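Local coordinates for uncharacterized conserved protein (Ruegeria pomeroyi DSS-3, PDB 3IUS) that is of unknown function but probably binds NAD or a related dinucleotide on a Rossmann-type epimerase/dehydratase fold, at residues S102-Y107 against K253-D258; V148-G153 against V204-D209. All blocks are in the same frame, centred on the assembly; numbering follows the deposited sequence.

Contact 1: S102-Y107 against K253-D258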
loop_
_atom_site.group_PDB
_atom_site.type_symbol
_atom_site.label_atom_id
_atom_site.label_comp_id
_atom_site.label_asym_id
_atom_site.label_seq_id
_atom_site.Cartn_x
_atom_site.Cartn_y
_atom_site.Cartn_z
ATOM N N SER A 102 1.807 -3.958 -4.301
ATOM C CA SER A 102 2.924 -3.323 -4.977
ATOM C C SER A 102 2.863 -1.833 -4.670
ATOM O O SER A 102 2.200 -1.424 -3.720
ATOM C CB SER A 102 2.842 -3.571 -6.490
ATOM O OG SER A 102 4.031 -3.162 -7.153
ATOM N N THR A 103 3.543 -1.022 -5.471
ATOM C CA THR A 103 3.500 0.427 -5.288
ATOM C C THR A 103 3.465 1.139 -6.635
ATOM O O THR A 103 3.639 0.513 -7.684
ATOM C CB THR A 103 4.719 0.956 -4.498
ATOM O OG1 THR A 103 5.887 0.881 -5.323
ATOM C CG2 THR A 103 4.941 0.156 -3.215
ATOM N N THR A 104 3.247 2.451 -6.602
ATOM C CA THR A 104 3.205 3.237 -7.829
ATOM C C THR A 104 4.596 3.620 -8.315
ATOM O O THR A 104 4.731 4.298 -9.335
ATOM C CB THR A 104 2.361 4.513 -7.668
ATOM O OG1 THR A 104 2.904 5.315 -6.610
ATOM C CG2 THR A 104 0.910 4.169 -7.362
ATOM N N ALA A 105 5.629 3.194 -7.590
ATOM C CA ALA A 105 6.998 3.538 -7.973
ATOM C C ALA A 105 7.404 2.803 -9.242
ATOM O O ALA A 105 8.378 3.167 -9.897
ATOM C CB ALA A 105 7.981 3.253 -6.842
ATOM N N VAL A 106 6.637 1.779 -9.599
ATOM C CA VAL A 106 6.922 1.019 -10.806
ATOM C C VAL A 106 6.855 1.865 -12.081
ATOM O O VAL A 106 7.513 1.548 -13.076
ATOM C CB VAL A 106 5.961 -0.162 -10.960
ATOM C CG1 VAL A 106 6.099 -1.118 -9.777
ATOM C CG2 VAL A 106 4.536 0.333 -11.087
ATOM N N TYR A 107 6.050 2.923 -12.056
ATOM C CA TYR A 107 5.841 3.750 -13.240
ATOM C C TYR A 107 7.032 4.637 -13.584
ATOM O O TYR A 107 7.296 4.908 -14.756
ATOM C CB TYR A 107 4.567 4.590 -13.100
ATOM C CG TYR A 107 3.306 3.760 -13.055
ATOM C CD1 TYR A 107 2.923 2.995 -14.149
ATOM C CD2 TYR A 107 2.507 3.734 -11.918
ATOM C CE1 TYR A 107 1.780 2.230 -14.109
ATOM C CE2 TYR A 107 1.362 2.982 -11.869
ATOM C CZ TYR A 107 1.004 2.220 -12.971
ATOM O OH TYR A 107 -0.139 1.468 -12.921
ATOM N N LYS A 253 4.485 11.850 -11.360
ATOM C CA LYS A 253 3.394 11.391 -12.213
ATOM C C LYS A 253 2.040 11.571 -11.521
ATOM O O LYS A 253 1.979 11.891 -10.337
ATOM C CB LYS A 253 3.600 9.928 -12.604
ATOM C CG LYS A 253 3.279 8.922 -11.503
ATOM C CD LYS A 253 4.469 8.633 -10.620
ATOM C CE LYS A 253 4.132 7.582 -9.568
ATOM N NZ LYS A 253 5.217 7.460 -8.560
ATOM N N ARG A 254 0.958 11.369 -12.267
ATOM C CA ARG A 254 -0.379 11.389 -11.700
ATOM C C ARG A 254 -0.990 10.060 -12.088
ATOM O O ARG A 254 -0.850 9.638 -13.231
ATOM C CB ARG A 254 -1.195 12.557 -12.267
ATOM C CG ARG A 254 -0.783 13.920 -11.704
ATOM C CD ARG A 254 -1.566 15.033 -12.384
ATOM N NE ARG A 254 -1.390 16.322 -11.713
ATOM C CZ ARG A 254 -0.343 17.108 -11.901
ATOM N NH1 ARG A 254 0.627 16.730 -12.721
ATOM N NH2 ARG A 254 -0.261 18.269 -11.263
ATOM N N VAL A 255 -1.610 9.382 -11.125
ATOM C CA VAL A 255 -2.048 8.007 -11.337
ATOM C C VAL A 255 -3.563 7.906 -11.400
ATOM O O VAL A 255 -4.258 8.365 -10.493
ATOM C CB VAL A 255 -1.527 7.078 -10.213
ATOM C CG1 VAL A 255 -1.896 5.628 -10.507
ATOM C CG2 VAL A 255 -0.009 7.245 -10.039
ATOM N N ARG A 256 -4.065 7.276 -12.465
ATOM C CA ARG A 256 -5.496 7.046 -12.652
ATOM C C ARG A 256 -5.973 5.903 -11.757
ATOM O O ARG A 256 -5.268 4.910 -11.578
ATOM C CB ARG A 256 -5.812 6.688 -14.116
ATOM C CG ARG A 256 -5.511 7.761 -15.157
ATOM C CD ARG A 256 -6.438 8.973 -15.042
ATOM N NE ARG A 256 -6.197 9.928 -16.127
ATOM C CZ ARG A 256 -6.576 11.205 -16.111
ATOM N NH1 ARG A 256 -7.225 11.693 -15.068
ATOM N NH2 ARG A 256 -6.312 11.993 -17.148
ATOM N N ASN A 257 -7.173 6.047 -11.211
ATOM C CA ASN A 257 -7.765 5.039 -10.334
ATOM C C ASN A 257 -9.125 4.575 -10.852
ATOM O O ASN A 257 -9.998 4.203 -10.071
ATOM C CB ASN A 257 -7.914 5.591 -8.909
ATOM C CG ASN A 257 -8.836 6.797 -8.844
ATOM O OD1 ASN A 257 -9.506 7.130 -9.822
ATOM N ND2 ASN A 257 -8.856 7.476 -7.691
ATOM N N ASP A 258 -9.294 4.593 -12.172
ATOM C CA ASP A 258 -10.577 4.260 -12.799
ATOM C C ASP A 258 -10.954 2.790 -12.644
ATOM O O ASP A 258 -12.121 2.457 -12.414
ATOM C CB ASP A 258 -10.552 4.629 -14.294
ATOM C CG ASP A 258 -10.149 6.076 -14.535
ATOM O OD1 ASP A 258 -10.694 6.966 -13.859
ATOM O OD2 ASP A 258 -9.294 6.320 -15.406
#
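Ser102 and Thr103 close strand 97-103 of the central sheet. Ser102 still bonds through its backbone to Phe149 and Leu151, and its OG bonds to Glu135. Thr103 OG1 accepts the backbone N-H of Ala105 at 3.2 Å, with an angle of 155° at the hydrogen, so an ST turn bends the chain out of the strand. Thr104 then faces segment 253-258. Its OG1 sits between the backbone N and the carbonyl carbon (chi1 59°), which leaves CG2 beside the N and pointed at Val255, whose CG2 is 4.2 Å from Thr104 CG2. The carbonyl O of Thr104 takes two weak bonds, one from Tyr107 N and one from Lys253 NZ at 3.3 Å. Lys253 bends at chi2 and then runs straight, so its amine crosses obliquely past Thr104. Val106 lays CG2 over the centre of one face of the Tyr107 ring. Tyr107 CE2 lies 4.4 Å from Val255 CG1, a loose apolar touch. The Tyr107 OH end meets Asn206. Val255 also packs on Val115, in the short strand that pairs with 254-255. A strand end running through Ser-Thr-Thr to Val-Tyr is consistent with the serine-rich strand end of extended short-chain dehydrogenases, which borders the cofactor and substrate cleft in that family.

Contact 2: V148-G153 against V204-D209; sequences VFRLAG and VYNVCD
Strands 148-151 and 204-207 run parallel, 22° apart, and pair residue for residue from Val148 with Val204 to Leu151 with Val207. Phe149, Tyr205, Leu151 and Val207 share one face of the sheet. The Phe149 and Tyr205 side chains lie side by side, each with CG beside its backbone N. Their rings are nearly parallel, with planes 20° apart, but slid so far that they barely overlap, with 5.5 Å between centroids. The touch is Phe149 CE1 on Tyr205 CD2 at 3.6 Å. Val207 brings CG2 to the edge of the Phe149 ring, 4.0 Å from Phe149 CD1. Val207 CB meets Leu151 CD2 at 3.8 Å. Helix 185-197 packs on Phe149 and Leu151 from this side.

Val148, Arg150, Val204 and Asn206 share the other face. Arg150 stretches out from CG to NE, back along its strand, and Val204 CG1 sits over the centre of its guanidinium, 3.4 Å above the plane. Outside the two segments, Arg150 NH2 makes a salt bridge to Glu135, and Arg150 NH1 bonds to Tyr107 OH. An alanine here would remove the guanidinium, and would probably leave Glu135 without its charge partner and Val204 CG1 without the flat group it rests on.

Four backbone hydrogen bonds cross between the segments. The shortest, Tyr205 N to Val148 O at 2.8 Å, comes nearly along the C=O axis. Arg150 gives its N-H to Tyr205 O and takes that of Val207 on its own O. The last is Ala152 N to Val207 O. One face is thus apolar and aromatic. On the other, Glu135 balances a buried positive charge, which probably helps keep Glu135 ionised.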
loop_
_atom_site.group_PDB
_atom_site.type_symbol
_atom_site.label_atom_id
_atom_site.label_comp_id
_atom_site.label_asym_id
_atom_site.label_seq_id
_atom_site.Cartn_x
_atom_site.Cartn_y
_atom_site.Cartn_z
ATOM N N VAL A 148 -2.602 -7.689 -8.678
ATOM C CA VAL A 148 -1.566 -6.772 -8.229
ATOM C C VAL A 148 -2.190 -5.433 -7.887
ATOM O O VAL A 148 -2.955 -4.872 -8.674
ATOM C CB VAL A 148 -0.486 -6.570 -9.308
ATOM C CG1 VAL A 148 0.449 -5.419 -8.921
ATOM C CG2 VAL A 148 0.297 -7.865 -9.532
ATOM N N PHE A 149 -1.839 -4.910 -6.716
ATOM C CA PHE A 149 -2.374 -3.643 -6.255
ATOM C C PHE A 149 -1.233 -2.677 -6.061
ATOM O O PHE A 149 -0.421 -2.850 -5.159
ATOM C CB PHE A 149 -3.144 -3.835 -4.942
ATOM C CG PHE A 149 -4.294 -4.793 -5.053
ATOM C CD1 PHE A 149 -5.554 -4.341 -5.409
ATOM C CD2 PHE A 149 -4.107 -6.148 -4.818
ATOM C CE1 PHE A 149 -6.612 -5.224 -5.529
ATOM C CE2 PHE A 149 -5.162 -7.034 -4.930
ATOM C CZ PHE A 149 -6.414 -6.568 -5.283
ATOM N N ARG A 150 -1.161 -1.674 -6.930
ATOM C CA ARG A 150 -0.119 -0.668 -6.844
ATOM C C ARG A 150 -0.585 0.449 -5.925
ATOM O O ARG A 150 -1.392 1.301 -6.300
ATOM C CB ARG A 150 0.270 -0.167 -8.242
ATOM C CG ARG A 150 0.667 -1.330 -9.168
ATOM C CD ARG A 150 1.073 -0.893 -10.576
ATOM N NE ARG A 150 1.613 -2.027 -11.328
ATOM C CZ ARG A 150 1.646 -2.110 -12.657
ATOM N NH1 ARG A 150 1.158 -1.120 -13.397
ATOM N NH2 ARG A 150 2.160 -3.186 -13.244
ATOM N N LEU A 151 -0.070 0.414 -4.702
ATOM C CA LEU A 151 -0.520 1.302 -3.640
ATOM C C LEU A 151 0.201 2.636 -3.700
ATOM O O LEU A 151 1.406 2.690 -3.928
ATOM C CB LEU A 151 -0.295 0.649 -2.272
ATOM C CG LEU A 151 -0.909 -0.727 -2.019
ATOM C CD1 LEU A 151 -0.557 -1.231 -0.618
ATOM C CD2 LEU A 151 -2.416 -0.690 -2.210
ATOM N N ALA A 152 -0.552 3.710 -3.511
ATOM C CA ALA A 152 0.040 5.027 -3.356
ATOM C C ALA A 152 0.566 5.157 -1.927
ATOM O O ALA A 152 0.585 4.183 -1.168
ATOM C CB ALA A 152 -0.988 6.107 -3.672
ATOM N N GLY A 153 1.012 6.354 -1.563
ATOM C CA GLY A 153 1.471 6.612 -0.207
ATOM C C GLY A 153 0.347 6.446 0.800
ATOM O O GLY A 153 -0.691 7.107 0.705
ATOM N N VAL A 204 -4.329 -5.891 -12.740
ATOM C CA VAL A 204 -3.550 -4.908 -11.992
ATOM C C VAL A 204 -4.450 -3.714 -11.696
ATOM O O VAL A 204 -5.181 -3.252 -12.569
ATOM C CB VAL A 204 -2.337 -4.429 -12.810
ATOM C CG1 VAL A 204 -1.535 -3.391 -12.028
ATOM C CG2 VAL A 204 -1.456 -5.598 -13.188
ATOM N N TYR A 205 -4.384 -3.189 -10.471
ATOM C CA TYR A 205 -5.214 -2.060 -10.081
ATOM C C TYR A 205 -4.349 -1.030 -9.401
ATOM O O TYR A 205 -3.635 -1.363 -8.462
ATOM C CB TYR A 205 -6.282 -2.478 -9.068
ATOM C CG TYR A 205 -7.138 -3.635 -9.512
ATOM C CD1 TYR A 205 -8.279 -3.424 -10.269
ATOM C CD2 TYR A 205 -6.812 -4.934 -9.156
ATOM C CE1 TYR A 205 -9.068 -4.485 -10.677
ATOM C CE2 TYR A 205 -7.592 -6.002 -9.558
ATOM C CZ TYR A 205 -8.722 -5.770 -10.308
ATOM O OH TYR A 205 -9.495 -6.840 -10.710
ATOM N N ASN A 206 -4.418 0.204 -9.885
ATOM C CA ASN A 206 -3.866 1.341 -9.148
ATOM C C ASN A 206 -4.755 1.645 -7.954
ATOM O O ASN A 206 -5.973 1.718 -8.092
ATOM C CB ASN A 206 -3.815 2.584 -10.029
ATOM C CG ASN A 206 -2.776 2.495 -11.111
ATOM O OD1 ASN A 206 -2.844 3.222 -12.106
ATOM N ND2 ASN A 206 -1.809 1.609 -10.938
ATOM N N VAL A 207 -4.157 1.862 -6.784
ATOM C CA VAL A 207 -4.947 2.140 -5.595
ATOM C C VAL A 207 -4.481 3.454 -5.007
ATOM O O VAL A 207 -3.532 3.496 -4.233
ATOM C CB VAL A 207 -4.864 1.006 -4.548
ATOM C CG1 VAL A 207 -5.808 1.293 -3.392
ATOM C CG2 VAL A 207 -5.222 -0.334 -5.191
ATOM N N CYS A 208 -5.150 4.525 -5.420
ATOM C CA CYS A 208 -4.809 5.881 -5.006
ATOM C C CYS A 208 -6.093 6.699 -5.009
ATOM O O CYS A 208 -7.082 6.290 -5.603
ATOM C CB CYS A 208 -3.815 6.501 -5.991
ATOM S SG CYS A 208 -4.364 6.422 -7.732
ATOM N N ASP A 209 -6.079 7.856 -4.361
ATOM C CA ASP A 209 -7.263 8.703 -4.368
ATOM C C ASP A 209 -7.341 9.604 -5.608
ATOM O O ASP A 209 -6.569 9.444 -6.556
ATOM C CB ASP A 209 -7.389 9.494 -3.057
ATOM C CG ASP A 209 -6.404 10.629 -2.959
ATOM O OD1 ASP A 209 -5.801 11.003 -3.991
ATOM O OD2 ASP A 209 -6.246 11.164 -1.839
#

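The centres of the two contacts lie about 6 Å apart. They share the central sheet, because strand 97-103, which leads into contact 1, is the neighbour of strand 146-155 in contact 2. Ser102 N comes within 2.6 Å of Phe149 O along that seam. Tyr107, Arg150, Glu135 and Ser102 form one polar chain between the contacts. The backbone at 255-256 passes close to the Asn206 side chain. Segments 102-107 and 204-209 leave the sheet at the C-terminal ends of parallel strands, and 148-153 lies near the C-terminal end of its own. Rossmann-type enzymes commonly place their clefts at such strand ends.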